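Local coordinates for lysosome-associated membrane glycoprotein 1 (Mus musculus, PDB 5GV0) that serves as a heavily glycosylated membrane protein of the lysosome, its membrane-proximal luminal domain probably contributing to self-assembly, at residues I27-L30 / T36-R39; L57-V62 / A68-F73; S80-Q85 / Q141-K146; N90-L93 / P99-S102; K109-Q112 / S118-C121. All blocks are in the same frame, centred on the assembly; numbering follows the deposited sequence.

Contact 1 of 5, residues I27-L30 / T36-R39; sequences ITYL and TVTR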
# COMPACT_ATOMS: atom_id res chain seq x y z
N ILE A 27 5.32 13.20 0.76
CA ILE A 27 4.71 13.97 1.83
C ILE A 27 5.14 15.44 1.81
O ILE A 27 6.33 15.77 1.70
CB ILE A 27 5.03 13.35 3.22
CG1 ILE A 27 4.31 14.13 4.32
CG2 ILE A 27 6.53 13.26 3.47
CD1 ILE A 27 4.08 13.33 5.57
N THR A 28 4.15 16.31 1.88
CA THR A 28 4.37 17.74 1.98
C THR A 28 4.08 18.17 3.41
O THR A 28 3.02 17.84 3.94
CB THR A 28 3.49 18.51 1.00
OG1 THR A 28 3.79 18.09 -0.34
CG2 THR A 28 3.71 20.01 1.11
N TYR A 29 5.01 18.88 4.05
CA TYR A 29 4.81 19.27 5.44
C TYR A 29 5.53 20.56 5.80
O TYR A 29 6.40 21.03 5.08
CB TYR A 29 5.25 18.13 6.37
CG TYR A 29 6.74 17.83 6.39
CD1 TYR A 29 7.32 17.02 5.42
CD2 TYR A 29 7.55 18.34 7.40
CE1 TYR A 29 8.67 16.72 5.46
CE2 TYR A 29 8.90 18.05 7.44
CZ TYR A 29 9.46 17.24 6.47
OH TYR A 29 10.80 16.95 6.49
N LEU A 30 5.14 21.11 6.95
CA LEU A 30 5.74 22.33 7.49
C LEU A 30 6.93 22.00 8.38
O LEU A 30 6.79 21.24 9.33
CB LEU A 30 4.70 23.12 8.28
CG LEU A 30 3.65 23.89 7.50
CD1 LEU A 30 2.60 24.47 8.43
CD2 LEU A 30 4.31 25.00 6.70
N THR A 36 7.50 25.24 4.04
CA THR A 36 6.90 24.02 3.51
C THR A 36 7.93 23.25 2.69
O THR A 36 8.70 23.85 1.93
CB THR A 36 5.68 24.34 2.63
OG1 THR A 36 4.69 25.01 3.43
CG2 THR A 36 5.08 23.08 2.06
N VAL A 37 7.97 21.93 2.85
CA VAL A 37 8.86 21.09 2.06
C VAL A 37 8.13 19.83 1.59
O VAL A 37 7.20 19.37 2.25
CB VAL A 37 10.14 20.71 2.85
CG1 VAL A 37 9.82 19.70 3.95
CG2 VAL A 37 11.21 20.18 1.93
N THR A 38 8.53 19.30 0.44
CA THR A 38 7.99 18.05 -0.06
C THR A 38 9.12 17.04 -0.20
O THR A 38 10.14 17.32 -0.82
CB THR A 38 7.30 18.24 -1.41
OG1 THR A 38 6.21 19.16 -1.25
CG2 THR A 38 6.77 16.93 -1.95
N ARG A 39 8.96 15.87 0.42
CA ARG A 39 9.97 14.82 0.39
C ARG A 39 9.39 13.47 0.01
O ARG A 39 8.20 13.20 0.27
CB ARG A 39 10.67 14.68 1.75
CG ARG A 39 11.31 15.96 2.29
CD ARG A 39 12.22 15.63 3.47
NE ARG A 39 12.54 16.81 4.29
CZ ARG A 39 13.49 17.68 4.00
NH1 ARG A 39 13.70 18.72 4.80
NH2 ARG A 39 14.22 17.53 2.90
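Y29 and R39 meet on one face of this hairpin end, where NE of R39 donates to OH of Y29 at 2.8 Å. The hydroxyl lies in the guanidinium plane, and the N-H points almost straight at it (168°). OH also bonds to D95, which ties phenol to guanidinium by taking NH1 of R39 in a salt bridge. CG of Y29 stands between its own backbone N and carbonyl carbon (chi1 68°), which brings the ring under CG1 of V37; this methyl lies over one face, 3.7 Å from the ring centroid, in a CH-pi contact. Between these strands two antiparallel hydrogen-bonded pairs settle the backbone: I27 and R39 exchange both their N-H and C=O groups, as do Y29 and V37, all four N-to-O distances being 2.9 Å. T28 and L30 have backbone bonds to M132 and L97. On the other face OG1 of T28 and OG1 of T38 share a hydrogen bond of 2.8 Å, while CG2 of T28 presses tightly on CG2 of T36, 3.5 Å away. The pair forms the outer end of the hairpin of strands 14-30 and 36-42; I27 leans on F101 and I103 of strand 100-105, and Y29 on L93 and A96.

Contact 2 of 5, residues L57-V62 / A68-F73; sequences LVTLKV and ALELQF. With NAG (2-acetamido-2-deoxy-beta-D-glucopyranose), chain E; SO4 (sulfate ion), chain C.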
# COMPACT_ATOMS: atom_id res chain seq x y z
N LEU A 57 -11.46 -7.77 5.54
CA LEU A 57 -10.31 -6.90 5.67
C LEU A 57 -9.00 -7.67 5.67
O LEU A 57 -8.82 -8.60 6.46
CB LEU A 57 -10.41 -6.08 6.96
CG LEU A 57 -9.18 -5.26 7.35
CD1 LEU A 57 -9.00 -4.09 6.40
CD2 LEU A 57 -9.29 -4.76 8.79
N VAL A 58 -8.09 -7.26 4.79
CA VAL A 58 -6.74 -7.82 4.75
C VAL A 58 -5.76 -6.67 4.91
O VAL A 58 -5.93 -5.63 4.27
CB VAL A 58 -6.48 -8.56 3.41
CG1 VAL A 58 -5.00 -8.81 3.19
CG2 VAL A 58 -7.25 -9.86 3.38
N THR A 59 -4.76 -6.82 5.77
CA THR A 59 -3.82 -5.72 5.99
C THR A 59 -2.38 -6.11 5.74
O THR A 59 -2.00 -7.29 5.88
CB THR A 59 -3.91 -5.15 7.42
OG1 THR A 59 -3.40 -6.11 8.35
CG2 THR A 59 -5.34 -4.77 7.78
N LEU A 60 -1.59 -5.11 5.38
CA LEU A 60 -0.14 -5.24 5.26
C LEU A 60 0.49 -4.03 5.92
O LEU A 60 0.17 -2.89 5.56
CB LEU A 60 0.28 -5.33 3.80
CG LEU A 60 1.79 -5.40 3.56
CD1 LEU A 60 2.36 -6.74 4.02
CD2 LEU A 60 2.11 -5.15 2.10
N LYS A 61 1.38 -4.26 6.89
CA LYS A 61 2.07 -3.17 7.57
C LYS A 61 3.56 -3.25 7.31
O LYS A 61 4.19 -4.28 7.52
CB LYS A 61 1.79 -3.19 9.07
CG LYS A 61 2.38 -2.00 9.81
CD LYS A 61 2.14 -2.08 11.30
CE LYS A 61 0.67 -1.95 11.66
NZ LYS A 61 0.51 -1.82 13.14
N VAL A 62 4.13 -2.14 6.84
CA VAL A 62 5.55 -2.05 6.58
C VAL A 62 6.12 -0.92 7.43
O VAL A 62 5.65 0.22 7.37
CB VAL A 62 5.84 -1.84 5.07
CG1 VAL A 62 5.30 -3.02 4.27
CG2 VAL A 62 5.22 -0.55 4.55
N ALA A 68 5.49 3.92 10.15
CA ALA A 68 4.70 2.72 9.94
C ALA A 68 3.62 3.00 8.92
O ALA A 68 2.83 3.94 9.07
CB ALA A 68 4.09 2.23 11.25
N LEU A 69 3.61 2.20 7.86
CA LEU A 69 2.61 2.30 6.80
C LEU A 69 1.74 1.07 6.78
O LEU A 69 2.27 -0.04 6.66
CB LEU A 69 3.28 2.48 5.44
CG LEU A 69 2.34 2.39 4.23
CD1 LEU A 69 1.43 3.61 4.16
CD2 LEU A 69 3.13 2.23 2.94
N GLU A 70 0.43 1.23 6.87
CA GLU A 70 -0.47 0.08 6.75
C GLU A 70 -1.39 0.26 5.56
O GLU A 70 -2.04 1.30 5.39
CB GLU A 70 -1.30 -0.14 8.01
CG GLU A 70 -2.16 -1.42 7.92
CD GLU A 70 -2.89 -1.72 9.21
OE1 GLU A 70 -3.84 -0.98 9.53
OE2 GLU A 70 -2.51 -2.69 9.90
N LEU A 71 -1.43 -0.77 4.73
CA LEU A 71 -2.35 -0.85 3.61
C LEU A 71 -3.50 -1.74 4.01
O LEU A 71 -3.29 -2.82 4.57
CB LEU A 71 -1.66 -1.40 2.37
CG LEU A 71 -0.37 -0.71 1.95
CD1 LEU A 71 0.18 -1.37 0.69
CD2 LEU A 71 -0.62 0.77 1.73
N GLN A 72 -4.71 -1.29 3.73
CA GLN A 72 -5.89 -2.08 4.03
C GLN A 72 -6.61 -2.41 2.74
O GLN A 72 -6.88 -1.53 1.93
CB GLN A 72 -6.82 -1.33 4.99
CG GLN A 72 -6.13 -0.90 6.26
CD GLN A 72 -7.08 -0.63 7.41
OE1 GLN A 72 -8.28 -0.44 7.21
NE2 GLN A 72 -6.55 -0.62 8.63
N PHE A 73 -6.88 -3.70 2.54
CA PHE A 73 -7.58 -4.17 1.35
C PHE A 73 -8.98 -4.62 1.74
O PHE A 73 -9.19 -5.21 2.80
CB PHE A 73 -6.81 -5.31 0.69
CG PHE A 73 -5.49 -4.90 0.13
CD1 PHE A 73 -4.36 -4.84 0.94
CD2 PHE A 73 -5.37 -4.55 -1.20
CE1 PHE A 73 -3.14 -4.43 0.43
CE2 PHE A 73 -4.15 -4.14 -1.72
CZ PHE A 73 -3.04 -4.08 -0.91
C1 NAG E . -0.16 4.37 14.82
C2 NAG E . -0.48 2.92 14.48
C3 NAG E . -1.72 2.45 15.25
C4 NAG E . -1.56 2.73 16.74
C5 NAG E . -1.20 4.19 16.96
C6 NAG E . -0.93 4.52 18.41
C7 NAG E . 0.10 1.99 12.28
C8 NAG E . -0.24 1.96 10.82
N2 NAG E . -0.68 2.75 13.05
O3 NAG E . -1.89 1.05 15.04
O4 NAG E . -2.77 2.43 17.42
O5 NAG E . -0.01 4.51 16.23
O6 NAG E . 0.29 3.94 18.85
O7 NAG E . 1.04 1.34 12.74
S SO4 C . -12.97 -9.90 8.89
O1 SO4 C . -13.28 -11.30 8.66
O2 SO4 C . -14.21 -9.15 9.02
O3 SO4 C . -12.20 -9.75 10.12
O4 SO4 C . -12.20 -9.39 7.75
O HOH W 1 -1.19 -4.95 9.37
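V62 and L69 fit together as neighbours pointing the same way: the CG2 methyl of V62 lies 3.7 Å from CB of L69 and also reaches its CD2, filling the angle of the leucine chain. Further along this face L60 and L71 meet more loosely, CD2 to CD1 at 4.5 Å, and the CB atoms of V58 and F73 stand side by side, with V58 O at the edge of the phenylalanine ring. Beneath these side chains the strands are joined by three antiparallel hydrogen-bonded pairs, V58-F73, L60-L71 and V62-L69.

The other face has longer, polar bumps. E70 runs out with CG anti to its backbone N (chi1 -176°), and its carboxylate crosses T59 at an angle, CD of E70 being 4.0 Å from CB of T59. OE2 of E70 is 3.7 Å from CE of K61, but NZ remains beyond salt-bridge range. A water bridges the step between T59 OG1 and E70 OE2, 2.7 Å from each; OG1 is also hydrogen-bonded to OG of S52 on strand 48-52, while OE1 is held by R88 and by NE2 of Q72. At the strand's edge the CD1 end of L57 reaches over to CB of Q72 at 3.8 Å. At the far end the acetamido group of the sugar on N90 settles over the sheet: its C8 methyl lies 3.7 Å from CB of E70, and O7 accepts a weak bond from NZ of K61.

In the antiparallel sheet this hairpin is flanked by strand 48-52, beside 57-64, and strand 81-92, beside 67-76; L60 faces Y7, V9, L17 and M21 of the other sheet.

Contact 3 of 5, residues S80-Q85 / Q141-K146; sequences SLFFLQ and QVQAFK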
# COMPACT_ATOMS: atom_id res chain seq x y z
N SER A 80 -17.25 -9.78 -6.18
CA SER A 80 -16.00 -10.53 -6.22
C SER A 80 -14.87 -9.67 -6.79
O SER A 80 -14.17 -10.09 -7.71
CB SER A 80 -16.14 -11.82 -7.03
OG SER A 80 -17.01 -12.76 -6.40
N LEU A 81 -14.73 -8.47 -6.26
CA LEU A 81 -13.61 -7.59 -6.57
C LEU A 81 -12.90 -7.26 -5.28
O LEU A 81 -13.55 -7.07 -4.26
CB LEU A 81 -14.08 -6.29 -7.23
CG LEU A 81 -14.74 -6.36 -8.61
CD1 LEU A 81 -15.34 -5.02 -8.96
CD2 LEU A 81 -13.72 -6.78 -9.66
N PHE A 82 -11.57 -7.20 -5.33
CA PHE A 82 -10.81 -6.68 -4.20
C PHE A 82 -10.11 -5.39 -4.61
O PHE A 82 -9.95 -5.11 -5.79
CB PHE A 82 -9.79 -7.70 -3.67
CG PHE A 82 -8.65 -8.00 -4.62
CD1 PHE A 82 -7.51 -7.21 -4.65
CD2 PHE A 82 -8.73 -9.09 -5.47
CE1 PHE A 82 -6.48 -7.49 -5.53
CE2 PHE A 82 -7.69 -9.38 -6.35
CZ PHE A 82 -6.57 -8.59 -6.37
N PHE A 83 -9.68 -4.62 -3.61
CA PHE A 83 -9.08 -3.32 -3.86
C PHE A 83 -8.41 -2.80 -2.61
O PHE A 83 -8.75 -3.21 -1.49
CB PHE A 83 -10.14 -2.31 -4.36
CG PHE A 83 -11.40 -2.30 -3.54
CD1 PHE A 83 -11.52 -1.47 -2.43
CD2 PHE A 83 -12.46 -3.11 -3.88
CE1 PHE A 83 -12.68 -1.47 -1.68
CE2 PHE A 83 -13.63 -3.11 -3.13
CZ PHE A 83 -13.73 -2.28 -2.03
N LEU A 84 -7.45 -1.91 -2.80
CA LEU A 84 -6.90 -1.11 -1.71
C LEU A 84 -7.98 -0.14 -1.28
O LEU A 84 -8.44 0.68 -2.09
CB LEU A 84 -5.65 -0.37 -2.17
CG LEU A 84 -5.01 0.54 -1.12
CD1 LEU A 84 -4.31 -0.29 -0.04
CD2 LEU A 84 -4.03 1.50 -1.77
N GLN A 85 -8.41 -0.24 -0.02
CA GLN A 85 -9.48 0.63 0.47
C GLN A 85 -8.98 1.63 1.51
O GLN A 85 -9.66 2.61 1.80
CB GLN A 85 -10.63 -0.21 1.03
CG GLN A 85 -10.33 -0.98 2.29
CD GLN A 85 -11.54 -1.75 2.78
OE1 GLN A 85 -12.66 -1.59 2.27
NE2 GLN A 85 -11.32 -2.61 3.77
N GLN A 141 2.39 -5.89 -8.50
CA GLN A 141 1.50 -7.01 -8.73
C GLN A 141 0.97 -7.38 -7.35
O GLN A 141 1.75 -7.53 -6.40
CB GLN A 141 2.20 -8.19 -9.40
CG GLN A 141 1.24 -9.32 -9.75
CD GLN A 141 1.83 -10.33 -10.70
OE1 GLN A 141 3.04 -10.35 -10.95
NE2 GLN A 141 0.97 -11.20 -11.24
N VAL A 142 -0.35 -7.47 -7.20
CA VAL A 142 -0.92 -7.67 -5.88
C VAL A 142 -2.22 -8.47 -5.96
O VAL A 142 -2.98 -8.39 -6.92
CB VAL A 142 -1.16 -6.31 -5.16
CG1 VAL A 142 -2.21 -5.47 -5.87
CG2 VAL A 142 -1.54 -6.52 -3.70
N GLN A 143 -2.44 -9.29 -4.94
CA GLN A 143 -3.64 -10.11 -4.86
C GLN A 143 -4.06 -10.29 -3.41
O GLN A 143 -3.24 -10.69 -2.57
CB GLN A 143 -3.40 -11.45 -5.54
CG GLN A 143 -4.63 -12.35 -5.60
CD GLN A 143 -4.39 -13.56 -6.48
OE1 GLN A 143 -3.56 -13.51 -7.39
NE2 GLN A 143 -5.09 -14.66 -6.20
N ALA A 144 -5.32 -9.99 -3.11
CA ALA A 144 -5.84 -10.07 -1.75
C ALA A 144 -7.04 -11.01 -1.66
O ALA A 144 -7.80 -11.16 -2.63
CB ALA A 144 -6.22 -8.67 -1.25
N PHE A 145 -7.16 -11.63 -0.49
CA PHE A 145 -8.25 -12.51 -0.07
C PHE A 145 -8.05 -13.91 -0.65
O PHE A 145 -7.36 -14.72 -0.04
CB PHE A 145 -9.62 -11.90 -0.41
CG PHE A 145 -9.91 -10.64 0.38
CD1 PHE A 145 -10.44 -10.72 1.66
CD2 PHE A 145 -9.59 -9.39 -0.13
CE1 PHE A 145 -10.67 -9.58 2.41
CE2 PHE A 145 -9.81 -8.24 0.61
CZ PHE A 145 -10.35 -8.34 1.89
N LYS A 146 -8.63 -14.20 -1.80
CA LYS A 146 -8.49 -15.53 -2.38
C LYS A 146 -7.13 -15.71 -3.07
O LYS A 146 -6.79 -14.97 -3.99
CB LYS A 146 -9.62 -15.79 -3.37
CG LYS A 146 -9.65 -17.20 -3.94
CD LYS A 146 -10.97 -17.44 -4.65
CE LYS A 146 -11.04 -18.83 -5.26
NZ LYS A 146 -9.99 -19.02 -6.30
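A chi1 of 67° tucks CG of F82 in over its own main chain, flanked by N and C alike, and chi2 of 86° turns the ring broadside to the backbone of 142-144. The peptide is therefore met by a flat surface: A144 N stands 3.6 Å above the plane of the F82 ring, over its centre, and A144 O lies over the same face, 3.6 Å from CD2. The ring's tip continues along the strand, where CZ is 3.6 Å from CA of Q143 and V142 O lies at the edge, near the ring plane. The methyl of A144 adds an apolar touch, its CB 3.9 Å from CD1 of F82.

F145 differs, with CG anti to its carbonyl carbon. Its CD2 thereby reaches CB of F82 at 3.9 Å, so the base of F82 is touched by one aromatic group while its ring lies on the peptide chain. The chain leaving the strand is tied back locally: NE2 of Q143 donates to K146 O at 2.8 Å, in both the amide and carbonyl planes, and OE1 of Q143 accepts from the backbone N of G153.

The two short strands cross at 111° with their axes 7.3 Å apart, and F82 and F145 both touch M75 as well. F82 of the antiparallel sheet thus packs on strand 140-144 of the mixed sheet, in keeping with the two-sheet beta-prism of LAMP luminal domains.

Contact 4 of 5, residues N90-L93 / P99-S102; sequences NMTL and PTFS. With NAG (2-acetamido-2-deoxy-beta-D-glucopyranose), chain E.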
# COMPACT_ATOMS: atom_id res chain seq x y z
N ASN A 90 1.83 6.30 10.27
CA ASN A 90 2.41 6.95 11.44
C ASN A 90 3.82 7.37 11.09
O ASN A 90 4.57 6.57 10.53
CB ASN A 90 2.45 6.02 12.66
CG ASN A 90 1.09 5.75 13.25
OD1 ASN A 90 0.09 6.40 12.92
ND2 ASN A 90 1.04 4.77 14.15
N MET A 91 4.20 8.60 11.41
CA MET A 91 5.55 9.01 11.05
C MET A 91 6.14 9.99 12.05
O MET A 91 5.43 10.80 12.64
CB MET A 91 5.54 9.62 9.65
CG MET A 91 6.91 9.74 9.02
SD MET A 91 6.76 10.04 7.26
CE MET A 91 8.36 9.47 6.70
N THR A 92 7.46 9.92 12.22
CA THR A 92 8.17 10.95 12.95
C THR A 92 9.16 11.65 12.01
O THR A 92 10.04 11.00 11.43
CB THR A 92 8.91 10.38 14.17
OG1 THR A 92 7.96 9.91 15.13
CG2 THR A 92 9.78 11.45 14.82
N LEU A 93 8.99 12.95 11.84
CA LEU A 93 9.89 13.76 11.03
C LEU A 93 10.59 14.77 11.94
O LEU A 93 9.97 15.75 12.35
CB LEU A 93 9.13 14.49 9.92
CG LEU A 93 8.46 13.67 8.82
CD1 LEU A 93 7.53 14.54 8.00
CD2 LEU A 93 9.51 13.03 7.93
N PRO A 99 6.50 17.02 14.76
CA PRO A 99 7.39 15.89 14.46
C PRO A 99 6.66 14.56 14.29
O PRO A 99 6.92 13.83 13.32
CB PRO A 99 8.31 15.84 15.68
CG PRO A 99 8.25 17.21 16.27
CD PRO A 99 6.86 17.68 16.03
N THR A 100 5.77 14.25 15.22
CA THR A 100 5.09 12.96 15.24
C THR A 100 3.62 13.14 14.91
O THR A 100 2.90 13.90 15.57
CB THR A 100 5.26 12.26 16.59
OG1 THR A 100 6.65 11.94 16.78
CG2 THR A 100 4.44 10.99 16.64
N PHE A 101 3.17 12.44 13.87
CA PHE A 101 1.82 12.63 13.35
C PHE A 101 1.30 11.36 12.69
O PHE A 101 2.04 10.40 12.47
CB PHE A 101 1.80 13.78 12.34
CG PHE A 101 2.70 13.55 11.17
CD1 PHE A 101 4.02 13.95 11.22
CD2 PHE A 101 2.23 12.90 10.04
CE1 PHE A 101 4.86 13.73 10.15
CE2 PHE A 101 3.07 12.67 8.97
CZ PHE A 101 4.39 13.09 9.02
N SER A 102 0.01 11.38 12.36
CA SER A 102 -0.62 10.31 11.59
C SER A 102 -1.44 10.91 10.46
O SER A 102 -1.99 12.00 10.60
CB SER A 102 -1.51 9.44 12.48
OG SER A 102 -0.74 8.68 13.39
C1 NAG E . -0.16 4.37 14.82
C2 NAG E . -0.48 2.92 14.48
C3 NAG E . -1.72 2.45 15.25
C4 NAG E . -1.56 2.73 16.74
C5 NAG E . -1.20 4.19 16.96
C6 NAG E . -0.93 4.52 18.41
C7 NAG E . 0.10 1.99 12.28
C8 NAG E . -0.24 1.96 10.82
N2 NAG E . -0.68 2.75 13.05
O3 NAG E . -1.89 1.05 15.04
O4 NAG E . -2.77 2.43 17.42
O5 NAG E . -0.01 4.51 16.23
O6 NAG E . 0.29 3.94 18.85
O7 NAG E . 1.04 1.34 12.74
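L93 and F101 make the closest apolar contact here: CD1 of L93 comes 3.5 Å from CE1 of the ring, near the ring plane, with CG of L93 at the same edge. M91 packs beside F101, its CB 3.7 Å from CZ, and its sulfur takes up an oblique Met-aromatic position, SD lying 5.4 Å from the ring centroid. F101 reaches both because a chi1 of 60° folds its side chain back over its own main chain, swinging the ring across toward the other strand; M91 O then lies over one face, displaced toward the rim.

Among side-chain hydrogen bonds, OG1 of T92 and OG1 of T100 pair at 2.9 Å. OG of S102 donates to OD1 of N90, the oxygen of the same amide whose nitrogen carries the glycan; the distance between them, 2.5 Å, is unusually short and its exact value doubtful.

Covalent attachment is the third kind of interaction: ND2 of N90 is joined to C1 of the N-acetylglucosamine, at an N-M-T sequence that fits the N-glycosylation signal.

Backbone bonds hold the strands together. M91 and F101 form an antiparallel hydrogen-bonded pair, and L93 N closes on P99 O at 2.7 Å as the strands give way to the connecting loop.

This is the end of the hairpin of strands 81-92 and 100-105. N90 also bonds through its backbone to A68 of strand 67-76, while M91 and L93 lean on F41 of strand 36-42.

Contact 5 of 5, residues K109-Q112 / S118-C121; sequences KALQ and SYKC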
# COMPACT_ATOMS: atom_id res chain seq x y z
N LYS A 109 -10.15 3.50 -3.34
CA LYS A 109 -10.44 2.36 -4.20
C LYS A 109 -9.42 2.34 -5.32
O LYS A 109 -9.58 3.01 -6.35
CB LYS A 109 -11.86 2.40 -4.76
CG LYS A 109 -12.19 1.17 -5.60
CD LYS A 109 -13.69 1.01 -5.84
CE LYS A 109 -14.38 0.42 -4.62
NZ LYS A 109 -15.82 0.15 -4.87
N ALA A 110 -8.34 1.60 -5.10
CA ALA A 110 -7.28 1.48 -6.08
C ALA A 110 -6.82 0.03 -6.13
O ALA A 110 -7.26 -0.79 -5.32
CB ALA A 110 -6.11 2.41 -5.74
N LEU A 111 -5.96 -0.27 -7.09
CA LEU A 111 -5.40 -1.61 -7.25
C LEU A 111 -6.51 -2.66 -7.32
O LEU A 111 -6.40 -3.75 -6.77
CB LEU A 111 -4.42 -1.93 -6.11
CG LEU A 111 -3.44 -0.83 -5.67
CD1 LEU A 111 -2.48 -1.36 -4.60
CD2 LEU A 111 -2.66 -0.28 -6.87
N GLN A 112 -7.59 -2.32 -8.01
CA GLN A 112 -8.77 -3.17 -8.04
C GLN A 112 -8.67 -4.28 -9.07
O GLN A 112 -8.30 -4.05 -10.22
CB GLN A 112 -10.02 -2.33 -8.31
CG GLN A 112 -11.32 -3.13 -8.29
CD GLN A 112 -12.56 -2.25 -8.34
OE1 GLN A 112 -13.19 -2.01 -7.31
NE2 GLN A 112 -12.91 -1.78 -9.53
N SER A 118 -4.89 -11.47 -10.21
CA SER A 118 -4.00 -10.47 -9.63
C SER A 118 -4.06 -9.15 -10.40
O SER A 118 -4.35 -9.13 -11.60
CB SER A 118 -2.55 -10.99 -9.58
OG SER A 118 -2.05 -11.34 -10.87
N TYR A 119 -3.83 -8.06 -9.68
CA TYR A 119 -3.71 -6.73 -10.27
C TYR A 119 -2.26 -6.50 -10.62
O TYR A 119 -1.39 -6.78 -9.80
CB TYR A 119 -4.20 -5.64 -9.31
CG TYR A 119 -4.00 -4.23 -9.84
CD1 TYR A 119 -4.94 -3.65 -10.67
CD2 TYR A 119 -2.87 -3.49 -9.51
CE1 TYR A 119 -4.76 -2.37 -11.17
CE2 TYR A 119 -2.69 -2.21 -10.00
CZ TYR A 119 -3.64 -1.65 -10.82
OH TYR A 119 -3.46 -0.37 -11.32
N LYS A 120 -1.99 -6.00 -11.82
CA LYS A 120 -0.62 -5.68 -12.20
C LYS A 120 -0.55 -4.34 -12.93
O LYS A 120 -1.38 -4.05 -13.79
CB LYS A 120 -0.04 -6.79 -13.09
CG LYS A 120 1.45 -6.60 -13.40
CD LYS A 120 2.00 -7.77 -14.19
CE LYS A 120 3.47 -7.55 -14.53
NZ LYS A 120 3.99 -8.60 -15.45
N CYS A 121 0.44 -3.53 -12.57
CA CYS A 121 0.64 -2.27 -13.27
C CYS A 121 2.08 -1.82 -13.13
O CYS A 121 2.63 -1.83 -12.04
CB CYS A 121 -0.31 -1.21 -12.72
SG CYS A 121 -0.41 0.28 -13.78
O HOH W 2 -5.28 1.32 -9.27
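Y119 meets L111 with the face of its ring. From the tyrosine backbone the side chain sets out with CG anti to N (chi1 176°), and its CB already lies 3.9 Å from L111 O. CG is about equally close to L111 C and L111 O. Beyond it the ring divides. On one side CD1 comes 3.4 Å from Q112 O, which approaches obliquely, and CE1 continues past the same oxygen at 4.0 Å. On the other side CD2 faces CA and CB of L111, and CE2 touches the CD2 methyl of L111 at 3.7 Å. The leucine CA itself stands almost exactly over the middle of the ring, 3.7 Å from its centroid and 4° off the normal, a CH-pi contact made by the main chain.

L111 can offer its backbone in this way because the chain turns a corner there, with phi and psi both positive. In this two-sheet beta-prism domain the corner lets the chain leave one face and start strand 112-114 beside strand 81-92, and the ring of Y119, from the mixed sheet, covers the bend. L111 O is buried by this contact and has no modelled partner. The leucine and tyrosine side chains cross at roughly a right angle.

Where the ring closes, CZ is 4.0 Å from CA of L111. At the tip, OH of Y119 shares a water at 3.2 Å, and that water accepts from L111 N, which links phenol and corner through solvent. Y119 also touches E125, V140 and V142, while C121, two residues on, forms a disulfide with C158.

Contacts 1, 2 and 4 are hairpin pairings, and contacts 3 and 5 pack strands and corners that are not paired with each other. Contacts 1 and 4 lie at one end of the domain, centres 12 Å apart, and touch through I27 with F101 and Y29 with L93, joining the mixed and antiparallel sheets. Contacts 3 and 5, centres 7 Å apart, occupy the other end. Contact 2 lies between, bound through its backbone to strand 81-92, which both contacts 3 and 4 use. Along the chain 1 precedes 2, and the loop closed by contact 3 encloses 4 and then 5. The two sheets of this lysosomal domain are thus joined at both ends.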